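Local coordinates for mandelate racemase/muconate lactonizing enzyme family protein (Bradyrhizobium sp. ORS 278, PDB 3TOY) that is of unknown function but belongs to the mandelate racemase/muconate lactonizing enzyme family, with a calcium-binding carboxylate site and the two-domain architecture of the enolase superfamily, at residues G118-V123 against N272-R277; A133-L138 against K144-L149; T198-I203 against A237-T242; H338-L343 against G359-K364. All blocks are in the same frame, centred on the assembly; numbering follows the deposited sequence.

From the N terminus, 118-123 opens the widest loop, closed by contact 1 where it meets 272-277 at the start of helix 275-285. Two contacts nest inside it, one after the other. Contact 2 folds the short helix 146-149 back onto helix 122-142, and contact 3 joins helix 196-210 to the loop between helix 226-236 and strand 243-245. Contact 4 follows in series, bringing side chains of strands 340-342 and 360-361 together. Contact 1 thus ties the N-terminal family region to the barrel, while contacts 3 and 4 lie within the barrel and share one O-acetaldehydyl-hexaethylene glycol. Contacts 2 and 4 touch through Val-147 CG1 and Ala-363 CB, 4.1 Å apart.

Contact 1 of 4, residues G118-V123 against N272-R277; sequences GWQGLV and NWWFPR
Gln-120 and Trp-274 bring the two backbones closest, their CA atoms 6.0 Å apart, where the turn leading into helix 122-142 meets the approach to helix 275-285. This is an interdomain seam of the enolase-superfamily fold: 118-123 belongs to the N-terminal domain and 272-277 to the barrel domain. Gly-121, with positive phi (87°), occupies the N-cap position of helix 122-142 and lays its backbone over the Trp-274 indole; its N is 3.2 Å from Trp-274 CZ2. Beside it, Gln-120 CB forms a CH-pi contact with the five-membered ring, 4.0 Å from the centroid. The opposite face of this indole carries the carbonyl O of Asn-272. Trp-119 and Phe-275 make a face-to-face stack, planes only 5° apart and the centroids of the pyrrole and phenyl rings 3.7 Å apart. Trp-119 chi1 of 68° sets CG between the backbone N and the carbonyl carbon, from where the indole lies flat over the phenyl ring, NE1 3.4 Å from Phe-275 CD2. Gln-120 OE1 accepts from Trp-274 NE1 of a second subunit, and Trp-274 NE1 donates in turn to Gln-120 OE1 of that subunit; Gln-120 NE2 is hydrogen-bonded to Glu-251 OE2 of the same neighbour. A water joins the segments, accepting from Gln-120 NE2 at 3.3 Å and donating to Trp-274 O at 2.7 Å.

Contact 2 of 4, residues A133-L138 against K144-L149; sequences AFWDAL and KPVVEL
The Trp-135 indole has Leu-149 CD1 at its edge, near the ring plane and 4.4 Å from CE3, while Leu-138 CD1 of its own helix lies over one face, 4.0 Å above the plane. Leu-149 CD1 is shared: it also packs against the backbone of helix 122-142, 3.8 Å from Leu-138 C and 4.0 Å from Leu-138 CB. One turn earlier, Val-146 approaches the same helix. With chi1 at 171°, CG1 is anti to the backbone N and CG2 is the methyl that reaches across, 3.5 Å from Trp-135 O. Val-146 and Leu-149 join the long helix of the N-terminal family region to helix 146-149, a short helix with Pro-145 at its N-cap position. The short helix also meets helix 324-330, where His-329 touches Val-146 and its ND1 is hydrogen-bonded to Val-147 N. The polar ends of Trp-135 and Asp-136 are turned to other partners: Trp-135 NE1 to Thr-302, and the Asp-136 carboxylate to Gln-140 and the backbone N atoms of His-71 and Leu-368. No hydrogen bond links the two segments, so cohesion rests on methyl groups in van der Waals contact with an indole edge and with backbone atoms, a contact with little directional preference.

Contact 3 of 4, residues T198-I203 against A237-T242; sequences TDEAMI and ADYDLT. With P4C (O-acetaldehydyl-hexaethylene glycol), chain R.
Tyr-239 OH donates to Glu-200 OE2 over 2.8 Å and uses the anti lone pair of the carboxylate, the one turned away from the other oxygen. OE2 sits at the edge of the phenol, in its plane, yet the carboxylate itself is turned 76° from the ring. Two near-trans torsions produce this approach: Glu-200 CG is anti to the backbone N (chi1 -174°) and the chain stays extended beyond it, so that CG also passes 3.4 Å from Tyr-239 OH. The hydroxyl donor would probably favour the charged form of the carboxylate; Asp-238 OD2, 6.5 Å from Glu-200 OE2, is too far away to touch it. While the hydrogen bond lies at the outer end of the tyrosine, Ile-203 CG2 lies at the start of the side chain, against CG and 3.5 Å from Tyr-239 CB, and meets Leu-241 CD2 at 4.2 Å. The elements joined are those of the beta/alpha barrel: helix 196-210 follows strand 186-190, and the loop 237-242 leads from helix 226-236 to strand 243-245. Arg-207, farther along the first helix, holds the loop by its backbone, NE bonded to Tyr-239 O. Asp-240 then turns through a left-handed conformation and, with Thr-242, faces the bound O-acetaldehydyl-hexaethylene glycol. Asp-240 OD2 comes within 3.3 Å of its C20, and Thr-242 OG1 within 3.6 Å of its O19. Asp-225 of a fourth subunit is hydrogen-bonded to the same ligand, while Asp-240 packs against Arg-235 of that subunit.

Contact 4 of 4, residues H338-L343 against G359-K364; sequences HFLEVL and GKVTAK. With P4C (O-acetaldehydyl-hexaethylene glycol), chain R.
Val-361 meets Leu-340 and Val-342 with both of its methyls: CG1 lies 3.9 Å from Leu-340 CD1, and CG2 lies 3.9 Å from Val-342 CG2. The two segments belong to the beta/alpha barrel domain, but their strands do not pair with each other; strand 157-162 is the common neighbour, parallel to 340-342 and antiparallel to 360-361. The CA atoms of Leu-340 and Val-361 are 7.5 Å apart, and side chains alone bridge the segments. Leu-340, with CG anti to the backbone N (chi1 -179°), extends across Val-361 at about a right angle and touches it with both branches, CD2 being 4.1 Å from Val-361 CG2. Helix 324-330 adds Ala-328, which touches both Leu-340 and Val-361. In the next shell, backbone bonds from Leu-340 to Pro-158 and Tyr-160, and from Val-342 to Tyr-160, fix the strand that presents these side chains, while Glu-341 between them makes a salt bridge with Lys-188 and further bonds to Ser-162 and Ile-322 N. Ahead of the strand, the chain reaches the pocket of O-acetaldehydyl-hexaethylene glycol. There the Phe-339 ring has ligand C8 over one face, and its CZ is 3.6 Å from ligand O10. The His-338 imidazole lies between two partners, with Phe-339 CD1 3.6 Å above one face and ligand C2 over the opposite one; ligand O7 is at its edge, in plane, and His-338 CD2 is 3.5 Å from ligand O4.

Contact 1 of 4, residues G118-V123 against N272-R277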
# COMPACT_ATOMS: atom_id res chain seq x y z
N GLY A 118 17.54 -27.63 -9.27
CA GLY A 118 17.74 -26.48 -8.36
C GLY A 118 19.22 -26.19 -8.13
O GLY A 118 20.00 -27.13 -7.93
N TRP A 119 19.63 -24.92 -8.17
CA TRP A 119 21.03 -24.62 -7.85
C TRP A 119 21.26 -23.94 -6.50
O TRP A 119 22.39 -23.55 -6.18
CB TRP A 119 21.74 -23.90 -9.00
CG TRP A 119 21.29 -22.48 -9.32
CD1 TRP A 119 20.25 -21.77 -8.74
CD2 TRP A 119 21.87 -21.62 -10.31
NE1 TRP A 119 20.16 -20.52 -9.33
CE2 TRP A 119 21.14 -20.40 -10.29
CE3 TRP A 119 22.93 -21.76 -11.21
CZ2 TRP A 119 21.44 -19.34 -11.14
CZ3 TRP A 119 23.24 -20.70 -12.05
CH2 TRP A 119 22.50 -19.50 -12.00
N GLN A 120 20.23 -23.84 -5.67
CA GLN A 120 20.48 -23.45 -4.29
C GLN A 120 21.25 -24.57 -3.59
O GLN A 120 21.10 -25.74 -3.95
CB GLN A 120 19.18 -23.22 -3.52
CG GLN A 120 18.42 -22.02 -3.99
CD GLN A 120 17.64 -22.31 -5.25
OE1 GLN A 120 16.98 -23.35 -5.38
NE2 GLN A 120 17.71 -21.38 -6.20
N GLY A 121 22.06 -24.21 -2.60
CA GLY A 121 22.72 -25.21 -1.74
C GLY A 121 24.05 -25.65 -2.36
O GLY A 121 24.73 -24.87 -3.04
N LEU A 122 24.42 -26.91 -2.12
CA LEU A 122 25.76 -27.38 -2.53
C LEU A 122 26.04 -27.16 -4.01
O LEU A 122 27.16 -26.78 -4.38
CB LEU A 122 25.96 -28.86 -2.13
CG LEU A 122 25.80 -29.14 -0.63
CD1 LEU A 122 25.93 -30.65 -0.34
CD2 LEU A 122 26.79 -28.37 0.25
N VAL A 123 25.04 -27.40 -4.87
CA VAL A 123 25.20 -27.19 -6.29
C VAL A 123 25.59 -25.75 -6.58
O VAL A 123 26.49 -25.48 -7.38
CB VAL A 123 23.91 -27.58 -7.07
CG1 VAL A 123 23.91 -27.03 -8.48
CG2 VAL A 123 23.69 -29.11 -7.03
N ASN A 272 23.95 -15.86 3.29
CA ASN A 272 23.37 -17.15 2.99
C ASN A 272 22.31 -17.17 1.87
O ASN A 272 21.72 -18.23 1.60
CB ASN A 272 22.85 -17.82 4.28
CG ASN A 272 23.99 -18.19 5.20
OD1 ASN A 272 24.95 -18.79 4.73
ND2 ASN A 272 23.94 -17.79 6.46
N TRP A 273 22.10 -16.03 1.20
CA TRP A 273 21.14 -15.95 0.12
C TRP A 273 21.75 -16.41 -1.21
O TRP A 273 22.98 -16.30 -1.44
CB TRP A 273 20.55 -14.54 -0.02
CG TRP A 273 19.87 -14.05 1.24
CD1 TRP A 273 19.31 -14.82 2.21
CD2 TRP A 273 19.65 -12.68 1.63
NE1 TRP A 273 18.77 -14.02 3.20
CE2 TRP A 273 18.97 -12.71 2.86
CE3 TRP A 273 19.97 -11.44 1.06
CZ2 TRP A 273 18.62 -11.55 3.55
CZ3 TRP A 273 19.61 -10.26 1.76
CH2 TRP A 273 18.95 -10.33 2.98
N TRP A 274 20.90 -16.93 -2.07
CA TRP A 274 21.36 -17.63 -3.29
C TRP A 274 21.18 -16.80 -4.55
O TRP A 274 20.05 -16.54 -4.96
CB TRP A 274 20.60 -18.98 -3.42
CG TRP A 274 20.90 -19.90 -2.28
CD1 TRP A 274 20.11 -20.17 -1.21
CD2 TRP A 274 22.14 -20.61 -2.07
NE1 TRP A 274 20.78 -21.02 -0.34
CE2 TRP A 274 22.02 -21.32 -0.87
CE3 TRP A 274 23.34 -20.72 -2.81
CZ2 TRP A 274 23.05 -22.12 -0.35
CZ3 TRP A 274 24.37 -21.53 -2.31
CH2 TRP A 274 24.21 -22.22 -1.10
N PHE A 275 22.30 -16.44 -5.18
CA PHE A 275 22.33 -15.88 -6.54
C PHE A 275 21.66 -14.51 -6.65
O PHE A 275 21.07 -14.03 -5.68
CB PHE A 275 21.73 -16.86 -7.55
CG PHE A 275 22.60 -18.07 -7.76
CD1 PHE A 275 23.68 -18.01 -8.62
CD2 PHE A 275 22.36 -19.24 -7.04
CE1 PHE A 275 24.52 -19.12 -8.80
CE2 PHE A 275 23.17 -20.35 -7.20
CZ PHE A 275 24.25 -20.28 -8.08
N PRO A 276 21.80 -13.87 -7.82
CA PRO A 276 21.22 -12.53 -7.92
C PRO A 276 19.73 -12.53 -7.60
O PRO A 276 19.23 -11.56 -6.99
CB PRO A 276 21.50 -12.14 -9.37
CG PRO A 276 22.91 -12.77 -9.59
CD PRO A 276 22.78 -14.13 -8.91
N ARG A 277 19.01 -13.59 -7.97
CA ARG A 277 17.55 -13.59 -7.69
C ARG A 277 17.25 -13.62 -6.21
O ARG A 277 16.30 -12.99 -5.76
CB ARG A 277 16.81 -14.73 -8.40
CG ARG A 277 15.27 -14.78 -8.09
CD ARG A 277 14.56 -13.53 -8.65
NE ARG A 277 14.80 -13.42 -10.08
CZ ARG A 277 14.76 -12.28 -10.78
NH1 ARG A 277 14.44 -11.15 -10.19
NH2 ARG A 277 15.03 -12.29 -12.08
O HOH W 1 18.24 -18.14 -6.16

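Contact 2 of 4, residues A133-L138 against K144-L149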
# COMPACT_ATOMS: atom_id res chain seq x y z
N ALA A 133 37.00 -19.43 -10.32
CA ALA A 133 38.17 -20.01 -10.96
C ALA A 133 38.26 -19.59 -12.43
O ALA A 133 39.36 -19.35 -12.94
CB ALA A 133 38.17 -21.52 -10.81
N PHE A 134 37.12 -19.45 -13.12
CA PHE A 134 37.18 -18.97 -14.51
C PHE A 134 37.75 -17.56 -14.61
O PHE A 134 38.57 -17.25 -15.48
CB PHE A 134 35.83 -18.95 -15.24
CG PHE A 134 35.08 -20.25 -15.23
CD1 PHE A 134 35.73 -21.48 -15.33
CD2 PHE A 134 33.68 -20.23 -15.19
CE1 PHE A 134 35.00 -22.66 -15.34
CE2 PHE A 134 32.96 -21.40 -15.19
CZ PHE A 134 33.61 -22.62 -15.27
N TRP A 135 37.28 -16.66 -13.75
CA TRP A 135 37.77 -15.30 -13.79
C TRP A 135 39.24 -15.26 -13.39
O TRP A 135 40.03 -14.46 -13.90
CB TRP A 135 36.93 -14.40 -12.84
CG TRP A 135 35.65 -13.91 -13.47
CD1 TRP A 135 34.39 -14.40 -13.27
CD2 TRP A 135 35.51 -12.81 -14.39
NE1 TRP A 135 33.47 -13.68 -14.02
CE2 TRP A 135 34.14 -12.70 -14.70
CE3 TRP A 135 36.41 -11.92 -14.98
CZ2 TRP A 135 33.66 -11.74 -15.59
CZ3 TRP A 135 35.93 -10.98 -15.87
CH2 TRP A 135 34.57 -10.88 -16.16
N ASP A 136 39.60 -16.10 -12.43
CA ASP A 136 40.99 -16.16 -11.99
C ASP A 136 41.87 -16.50 -13.18
O ASP A 136 42.93 -15.91 -13.38
CB ASP A 136 41.17 -17.24 -10.92
CG ASP A 136 42.63 -17.45 -10.58
OD1 ASP A 136 43.22 -16.54 -9.98
OD2 ASP A 136 43.18 -18.51 -10.93
N ALA A 137 41.42 -17.46 -13.98
CA ALA A 137 42.16 -17.89 -15.16
C ALA A 137 42.27 -16.76 -16.17
O ALA A 137 43.34 -16.54 -16.72
CB ALA A 137 41.53 -19.13 -15.78
N LEU A 138 41.18 -16.04 -16.40
CA LEU A 138 41.22 -14.92 -17.32
C LEU A 138 42.26 -13.89 -16.86
O LEU A 138 43.00 -13.32 -17.67
CB LEU A 138 39.84 -14.26 -17.45
CG LEU A 138 38.77 -14.94 -18.30
CD1 LEU A 138 37.48 -14.11 -18.24
CD2 LEU A 138 39.22 -15.16 -19.75
N LYS A 144 47.01 -9.93 -15.11
CA LYS A 144 46.42 -8.82 -14.36
C LYS A 144 45.56 -9.36 -13.25
O LYS A 144 45.05 -10.47 -13.35
CB LYS A 144 45.56 -7.96 -15.27
CG LYS A 144 46.33 -7.10 -16.22
CD LYS A 144 45.45 -6.65 -17.37
CE LYS A 144 46.13 -5.54 -18.15
NZ LYS A 144 45.33 -5.22 -19.36
N PRO A 145 45.43 -8.59 -12.17
CA PRO A 145 44.47 -8.95 -11.13
C PRO A 145 43.04 -8.88 -11.69
O PRO A 145 42.75 -8.05 -12.56
CB PRO A 145 44.67 -7.88 -10.05
CG PRO A 145 45.33 -6.72 -10.74
CD PRO A 145 46.17 -7.35 -11.85
N VAL A 146 42.15 -9.73 -11.20
CA VAL A 146 40.76 -9.67 -11.67
C VAL A 146 40.18 -8.25 -11.55
O VAL A 146 39.46 -7.81 -12.44
CB VAL A 146 39.85 -10.67 -10.94
CG1 VAL A 146 38.36 -10.43 -11.28
CG2 VAL A 146 40.27 -12.11 -11.28
N VAL A 147 40.48 -7.55 -10.46
CA VAL A 147 39.91 -6.19 -10.28
C VAL A 147 40.19 -5.27 -11.47
O VAL A 147 39.33 -4.53 -11.90
CB VAL A 147 40.34 -5.54 -8.93
CG1 VAL A 147 41.85 -5.34 -8.88
CG2 VAL A 147 39.60 -4.18 -8.70
N GLU A 148 41.40 -5.33 -12.04
CA GLU A 148 41.67 -4.54 -13.26
C GLU A 148 40.89 -5.02 -14.48
O GLU A 148 40.49 -4.20 -15.32
CB GLU A 148 43.18 -4.51 -13.58
CG GLU A 148 43.93 -3.68 -12.55
CD GLU A 148 45.44 -3.76 -12.70
OE1 GLU A 148 45.92 -4.33 -13.72
OE2 GLU A 148 46.13 -3.24 -11.80
N LEU A 149 40.65 -6.32 -14.59
CA LEU A 149 39.83 -6.81 -15.69
C LEU A 149 38.43 -6.19 -15.60
O LEU A 149 37.81 -5.90 -16.62
CB LEU A 149 39.70 -8.33 -15.62
CG LEU A 149 40.95 -9.18 -15.86
CD1 LEU A 149 40.51 -10.60 -16.05
CD2 LEU A 149 41.71 -8.67 -17.08

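Contact 3 of 4, residues T198-I203 against A237-T242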
# COMPACT_ATOMS: atom_id res chain seq x y z
N THR A 198 23.86 -12.29 28.65
CA THR A 198 25.15 -12.73 28.13
C THR A 198 25.65 -11.85 26.97
O THR A 198 26.82 -11.46 26.93
CB THR A 198 25.07 -14.19 27.70
OG1 THR A 198 24.85 -14.99 28.88
CG2 THR A 198 26.35 -14.63 27.04
N ASP A 199 24.76 -11.51 26.05
CA ASP A 199 25.13 -10.67 24.93
C ASP A 199 25.52 -9.31 25.44
O ASP A 199 26.51 -8.72 24.99
CB ASP A 199 23.94 -10.47 23.97
CG ASP A 199 23.54 -11.74 23.26
OD1 ASP A 199 24.40 -12.63 23.03
OD2 ASP A 199 22.34 -11.83 22.90
N GLU A 200 24.75 -8.78 26.39
CA GLU A 200 25.00 -7.43 26.83
C GLU A 200 26.31 -7.36 27.63
O GLU A 200 27.09 -6.42 27.47
CB GLU A 200 23.84 -6.90 27.66
CG GLU A 200 24.03 -5.44 28.02
CD GLU A 200 22.77 -4.79 28.57
OE1 GLU A 200 21.76 -5.50 28.73
OE2 GLU A 200 22.82 -3.58 28.86
N ALA A 201 26.56 -8.36 28.48
CA ALA A 201 27.83 -8.43 29.21
C ALA A 201 28.99 -8.40 28.23
O ALA A 201 29.95 -7.65 28.39
CB ALA A 201 27.88 -9.70 30.07
N MET A 202 28.91 -9.25 27.21
CA MET A 202 29.99 -9.33 26.22
C MET A 202 30.25 -8.00 25.53
O MET A 202 31.40 -7.55 25.46
CB MET A 202 29.69 -10.38 25.16
CG MET A 202 30.83 -10.50 24.14
SD MET A 202 30.45 -11.60 22.77
CE MET A 202 29.48 -10.50 21.72
N ILE A 203 29.19 -7.37 25.03
CA ILE A 203 29.31 -6.14 24.26
C ILE A 203 29.79 -5.00 25.14
O ILE A 203 30.66 -4.23 24.77
CB ILE A 203 27.95 -5.72 23.69
CG1 ILE A 203 27.54 -6.70 22.61
CG2 ILE A 203 28.01 -4.31 23.18
CD1 ILE A 203 28.49 -6.71 21.43
N ALA A 237 21.14 -1.02 21.96
CA ALA A 237 21.34 0.19 21.16
C ALA A 237 22.25 1.25 21.83
O ALA A 237 22.73 2.17 21.18
CB ALA A 237 20.00 0.79 20.78
N ASP A 238 22.51 1.11 23.13
CA ASP A 238 23.36 2.06 23.85
C ASP A 238 24.86 1.85 23.63
O ASP A 238 25.67 2.63 24.13
CB ASP A 238 23.07 2.01 25.35
CG ASP A 238 21.79 2.72 25.71
OD1 ASP A 238 21.42 3.69 25.00
OD2 ASP A 238 21.14 2.32 26.71
N TYR A 239 25.24 0.81 22.90
CA TYR A 239 26.65 0.49 22.75
C TYR A 239 27.23 0.91 21.41
O TYR A 239 28.39 0.60 21.11
CB TYR A 239 26.88 -0.98 23.01
CG TYR A 239 26.44 -1.35 24.41
CD1 TYR A 239 27.25 -1.06 25.51
CD2 TYR A 239 25.22 -1.98 24.64
CE1 TYR A 239 26.86 -1.39 26.79
CE2 TYR A 239 24.82 -2.31 25.92
CZ TYR A 239 25.65 -2.01 26.99
OH TYR A 239 25.26 -2.33 28.27
N ASP A 240 26.43 1.61 20.61
CA ASP A 240 26.92 2.19 19.37
C ASP A 240 27.44 1.11 18.40
O ASP A 240 28.54 1.22 17.86
CB ASP A 240 28.02 3.22 19.66
CG ASP A 240 28.31 4.11 18.46
OD1 ASP A 240 27.37 4.43 17.72
OD2 ASP A 240 29.49 4.49 18.26
N LEU A 241 26.63 0.06 18.20
CA LEU A 241 26.98 -1.00 17.25
C LEU A 241 26.80 -0.54 15.80
O LEU A 241 25.90 0.23 15.50
CB LEU A 241 26.12 -2.24 17.51
CG LEU A 241 26.23 -2.77 18.93
CD1 LEU A 241 25.33 -3.98 19.12
CD2 LEU A 241 27.70 -3.12 19.17
N THR A 242 27.66 -1.01 14.91
CA THR A 242 27.59 -0.63 13.52
C THR A 242 26.48 -1.39 12.80
O THR A 242 25.81 -0.83 11.93
CB THR A 242 28.95 -0.89 12.85
OG1 THR A 242 29.86 0.13 13.29
CG2 THR A 242 28.85 -0.87 11.31
O1 P4C R . 26.57 3.98 5.23
C2 P4C R . 27.71 3.18 4.90
C3 P4C R . 28.91 4.05 4.53
O4 P4C R . 29.84 3.21 3.83
C5 P4C R . 31.05 3.86 3.45
C6 P4C R . 32.25 2.92 3.62
O7 P4C R . 32.64 2.92 5.00
C8 P4C R . 33.64 1.96 5.38
C9 P4C R . 34.66 2.67 6.29
O10 P4C R . 34.40 2.52 7.69
C11 P4C R . 34.92 3.61 8.48
C12 P4C R . 33.94 4.79 8.54
O13 P4C R . 33.61 5.15 9.89
C14 P4C R . 32.39 5.88 10.02
C15 P4C R . 31.19 4.98 10.35
O16 P4C R . 30.70 5.15 11.69
C17 P4C R . 29.95 4.03 12.18
C18 P4C R . 29.85 4.02 13.71
O19 P4C R . 31.00 3.39 14.30
C20 P4C R . 31.29 3.86 15.62
C21 P4C R . 32.73 3.52 16.01
O22 P4C R . 33.67 4.36 15.34

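Contact 4 of 4, residues H338-L343 against G359-K364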
# COMPACT_ATOMS: atom_id res chain seq x y z
N HIS A 338 31.32 -1.33 1.19
CA HIS A 338 31.27 -0.97 2.60
C HIS A 338 32.50 -1.61 3.28
O HIS A 338 33.58 -1.01 3.28
CB HIS A 338 29.91 -1.42 3.19
CG HIS A 338 29.62 -0.90 4.57
ND1 HIS A 338 28.58 -1.39 5.33
CD2 HIS A 338 30.21 0.07 5.31
CE1 HIS A 338 28.54 -0.74 6.48
NE2 HIS A 338 29.52 0.15 6.50
N PHE A 339 32.36 -2.81 3.82
CA PHE A 339 33.49 -3.49 4.50
C PHE A 339 33.90 -4.81 3.83
O PHE A 339 33.07 -5.50 3.26
CB PHE A 339 33.11 -3.85 5.93
CG PHE A 339 33.35 -2.78 6.93
CD1 PHE A 339 32.28 -2.06 7.45
CD2 PHE A 339 34.64 -2.50 7.38
CE1 PHE A 339 32.49 -1.07 8.39
CE2 PHE A 339 34.86 -1.50 8.34
CZ PHE A 339 33.78 -0.80 8.84
N LEU A 340 35.19 -5.15 3.95
CA LEU A 340 35.67 -6.49 3.64
C LEU A 340 35.83 -7.25 4.96
O LEU A 340 36.46 -6.75 5.91
CB LEU A 340 37.00 -6.40 2.84
CG LEU A 340 37.63 -7.74 2.40
CD1 LEU A 340 38.45 -7.54 1.12
CD2 LEU A 340 38.49 -8.37 3.50
N GLU A 341 35.21 -8.44 5.06
CA GLU A 341 35.31 -9.27 6.25
C GLU A 341 36.60 -10.09 6.27
O GLU A 341 36.84 -10.90 5.37
CB GLU A 341 34.16 -10.30 6.32
CG GLU A 341 34.18 -11.12 7.63
CD GLU A 341 33.00 -12.08 7.75
OE1 GLU A 341 32.39 -12.44 6.71
OE2 GLU A 341 32.70 -12.47 8.89
N VAL A 342 37.40 -9.91 7.30
CA VAL A 342 38.63 -10.71 7.40
C VAL A 342 38.43 -11.86 8.35
O VAL A 342 38.36 -11.67 9.57
CB VAL A 342 39.84 -9.88 7.85
CG1 VAL A 342 41.06 -10.80 8.07
CG2 VAL A 342 40.15 -8.79 6.84
N LEU A 343 38.28 -13.05 7.78
CA LEU A 343 38.31 -14.32 8.50
C LEU A 343 39.13 -15.24 7.62
O LEU A 343 38.71 -15.60 6.52
CB LEU A 343 36.89 -14.86 8.71
CG LEU A 343 36.66 -16.14 9.52
CD1 LEU A 343 37.62 -16.27 10.68
CD2 LEU A 343 35.21 -16.18 10.01
N GLY A 359 44.45 -1.84 8.87
CA GLY A 359 43.04 -2.20 8.88
C GLY A 359 42.37 -2.22 7.51
O GLY A 359 41.14 -2.11 7.42
N LYS A 360 43.16 -2.34 6.45
CA LYS A 360 42.58 -2.41 5.11
C LYS A 360 43.18 -3.56 4.32
O LYS A 360 44.26 -4.05 4.66
CB LYS A 360 42.77 -1.10 4.35
CG LYS A 360 42.19 0.09 5.10
CD LYS A 360 42.26 1.35 4.27
CE LYS A 360 41.92 2.55 5.15
NZ LYS A 360 42.07 3.85 4.44
N VAL A 361 42.48 -3.98 3.28
CA VAL A 361 42.95 -5.10 2.47
C VAL A 361 42.99 -4.69 1.00
O VAL A 361 42.07 -4.05 0.49
CB VAL A 361 42.07 -6.34 2.67
CG1 VAL A 361 42.34 -7.38 1.59
CG2 VAL A 361 42.26 -6.93 4.07
N THR A 362 44.10 -5.01 0.33
CA THR A 362 44.26 -4.66 -1.09
C THR A 362 44.31 -5.92 -1.97
O THR A 362 45.00 -6.88 -1.61
CB THR A 362 45.54 -3.85 -1.30
OG1 THR A 362 45.45 -2.62 -0.56
CG2 THR A 362 45.73 -3.52 -2.74
N ALA A 363 43.60 -5.92 -3.09
CA ALA A 363 43.57 -7.08 -3.99
C ALA A 363 44.98 -7.40 -4.47
O ALA A 363 45.74 -6.50 -4.78
CB ALA A 363 42.72 -6.79 -5.19
N LYS A 364 45.27 -8.69 -4.57
CA LYS A 364 46.55 -9.20 -5.08
C LYS A 364 46.28 -10.05 -6.29
O LYS A 364 45.39 -10.91 -6.26
CB LYS A 364 47.22 -10.06 -4.01
CG LYS A 364 48.34 -9.36 -3.26
CD LYS A 364 47.96 -7.93 -2.88
CE LYS A 364 49.15 -7.17 -2.31
NZ LYS A 364 48.76 -5.81 -1.85
O1 P4C R . 26.57 3.98 5.23
C2 P4C R . 27.71 3.18 4.90
C3 P4C R . 28.91 4.05 4.53
O4 P4C R . 29.84 3.21 3.83
C5 P4C R . 31.05 3.86 3.45
C6 P4C R . 32.25 2.92 3.62
O7 P4C R . 32.64 2.92 5.00
C8 P4C R . 33.64 1.96 5.38
C9 P4C R . 34.66 2.67 6.29
O10 P4C R . 34.40 2.52 7.69
C11 P4C R . 34.92 3.61 8.48
C12 P4C R . 33.94 4.79 8.54
O13 P4C R . 33.61 5.15 9.89
C14 P4C R . 32.39 5.88 10.02
C15 P4C R . 31.19 4.98 10.35
O16 P4C R . 30.70 5.15 11.69
C17 P4C R . 29.95 4.03 12.18
C18 P4C R . 29.85 4.02 13.71
O19 P4C R . 31.00 3.39 14.30
C20 P4C R . 31.29 3.86 15.62
C21 P4C R . 32.73 3.52 16.01
O22 P4C R . 33.67 4.36 15.34